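Local coordinates for protein antitoxin RnlB (Escherichia coli, PDB 6Y2P) that inhibits the endonuclease activity of its cognate toxin RnlA, acting as the short-lived antitoxin of a type II toxin-antitoxin system, at residues L94-T97 with L98-P102. Numbering follows the deposited sequence.
Sequences LTFT and LRNHP
L98 N, R99 N and N100 N donate in turn to the carbonyl oxygens of L94, T95 and F96, each at 3.0 Å, the bonds growing less straight from L98 to N100, whose N also bonds weakly to T97 O. One turn apart on the surface, F96 and N100 meet as ring and amide. With CG anti to its backbone N (chi1 -173°), F96 leans toward the C-terminal end of the helix, and N100 ND2 sits over one ring face near its rim. The amide stands at 79° to the ring, in an exposed position where an aromatic face can accept a polar group. Here helix 88-99 ends and the chain turns into helix 102-106, H101 N bonding to L98 O. N100 keeps right-handed backbone angles, and its short amide side chain reaches back over F96. T97 O then lies at the edge of the H101 ring, in its plane and 3.3 Å from CD2, while H101 ND1 bonds to E103 OE2 and the ring stacks with Y104; a flat, polar-edged ring serves both partners. On the inner face, aliphatic L94 and L98 pack against M18 of strand 13-19, joining helix to sheet. T95 turns its methyl CG2 to R99 NH2, the exposed arginine's long chain running beside it; T95 OG1 bonds back to L91 O, just as T97 OG1 does to K93 O, which lets threonine satisfy its hydroxyl within a helix.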
loop_
_atom_site.group_PDB
_atom_site.type_symbol
_atom_site.label_atom_id
_atom_site.label_comp_id
_atom_site.label_asym_id
_atom_site.label_seq_id
_atom_site.Cartn_x
_atom_site.Cartn_y
_atom_site.Cartn_z
ATOM N N LEU C 94 -2.795 -17.656 -32.028
ATOM C CA LEU C 94 -2.170 -17.689 -30.702
ATOM C C LEU C 94 -3.031 -18.444 -29.688
ATOM O O LEU C 94 -2.514 -19.226 -28.873
ATOM C CB LEU C 94 -1.896 -16.268 -30.214
ATOM C CG LEU C 94 -0.870 -15.501 -31.060
ATOM C CD1 LEU C 94 -0.990 -13.963 -30.933
ATOM C CD2 LEU C 94 0.543 -15.964 -30.716
ATOM N N THR C 95 -4.343 -18.215 -29.712
ATOM C CA THR C 95 -5.227 -18.944 -28.808
ATOM C C THR C 95 -5.136 -20.446 -29.050
ATOM O O THR C 95 -5.066 -21.238 -28.098
ATOM C CB THR C 95 -6.665 -18.465 -28.992
ATOM O OG1 THR C 95 -6.747 -17.098 -28.586
ATOM C CG2 THR C 95 -7.628 -19.285 -28.156
ATOM N N PHE C 96 -5.126 -20.855 -30.321
ATOM C CA PHE C 96 -4.992 -22.276 -30.640
ATOM C C PHE C 96 -3.663 -22.830 -30.147
ATOM O O PHE C 96 -3.620 -23.919 -29.553
ATOM C CB PHE C 96 -5.126 -22.481 -32.145
ATOM C CG PHE C 96 -5.181 -23.915 -32.575
ATOM C CD1 PHE C 96 -6.171 -24.756 -32.108
ATOM C CD2 PHE C 96 -4.279 -24.406 -33.503
ATOM C CE1 PHE C 96 -6.247 -26.072 -32.535
ATOM C CE2 PHE C 96 -4.343 -25.714 -33.936
ATOM C CZ PHE C 96 -5.327 -26.553 -33.452
ATOM N N THR C 97 -2.572 -22.078 -30.361
ATOM C CA THR C 97 -1.256 -22.563 -29.953
ATOM C C THR C 97 -1.207 -22.789 -28.449
ATOM O O THR C 97 -0.695 -23.815 -27.983
ATOM C CB THR C 97 -0.168 -21.586 -30.426
ATOM O OG1 THR C 97 -0.113 -21.572 -31.862
ATOM C CG2 THR C 97 1.203 -21.975 -29.879
ATOM N N LEU C 98 -1.817 -21.883 -27.680
ATOM C CA LEU C 98 -1.890 -22.068 -26.235
ATOM C C LEU C 98 -2.724 -23.290 -25.899
ATOM O O LEU C 98 -2.326 -24.116 -25.071
ATOM C CB LEU C 98 -2.521 -20.841 -25.575
ATOM C CG LEU C 98 -1.689 -19.593 -25.365
ATOM C CD1 LEU C 98 -2.574 -18.466 -24.945
ATOM C CD2 LEU C 98 -0.681 -19.889 -24.302
ATOM N N ARG C 99 -3.825 -23.491 -26.617
ATOM C CA ARG C 99 -4.685 -24.592 -26.226
ATOM C C ARG C 99 -4.053 -25.936 -26.536
ATOM O O ARG C 99 -4.363 -26.915 -25.853
ATOM C CB ARG C 99 -6.043 -24.457 -26.915
ATOM C CG ARG C 99 -7.098 -23.850 -25.991
ATOM C CD ARG C 99 -8.511 -24.101 -26.463
ATOM N NE ARG C 99 -9.014 -22.982 -27.255
ATOM C CZ ARG C 99 -10.019 -22.197 -26.881
ATOM N NH1 ARG C 99 -10.625 -22.408 -25.717
ATOM N NH2 ARG C 99 -10.418 -21.203 -27.667
ATOM N N ASN C 100 -3.099 -25.983 -27.462
ATOM C CA ASN C 100 -2.378 -27.209 -27.781
ATOM C C ASN C 100 -1.143 -27.424 -26.912
ATOM O O ASN C 100 -0.444 -28.421 -27.098
ATOM C CB ASN C 100 -1.948 -27.219 -29.242
ATOM C CG ASN C 100 -3.112 -27.176 -30.189
ATOM O OD1 ASN C 100 -4.240 -27.430 -29.789
ATOM N ND2 ASN C 100 -2.856 -26.824 -31.449
ATOM N N HIS C 101 -0.823 -26.491 -26.025
ATOM C CA HIS C 101 0.347 -26.595 -25.161
ATOM C C HIS C 101 -0.010 -26.112 -23.768
ATOM O O HIS C 101 0.497 -25.083 -23.310
ATOM C CB HIS C 101 1.489 -25.734 -25.695
ATOM C CG HIS C 101 2.084 -26.206 -26.981
ATOM N ND1 HIS C 101 3.231 -26.969 -27.024
ATOM C CD2 HIS C 101 1.742 -25.961 -28.268
ATOM C CE1 HIS C 101 3.540 -27.219 -28.287
ATOM N NE2 HIS C 101 2.651 -26.623 -29.061
ATOM N N PRO C 102 -0.821 -26.873 -23.030
ATOM C CA PRO C 102 -1.145 -26.459 -21.658
ATOM C C PRO C 102 0.089 -26.310 -20.796
ATOM O O PRO C 102 0.038 -25.614 -19.771
ATOM C CB PRO C 102 -2.037 -27.598 -21.144
ATOM C CG PRO C 102 -1.703 -28.741 -21.990
ATOM C CD PRO C 102 -1.427 -28.165 -23.360
#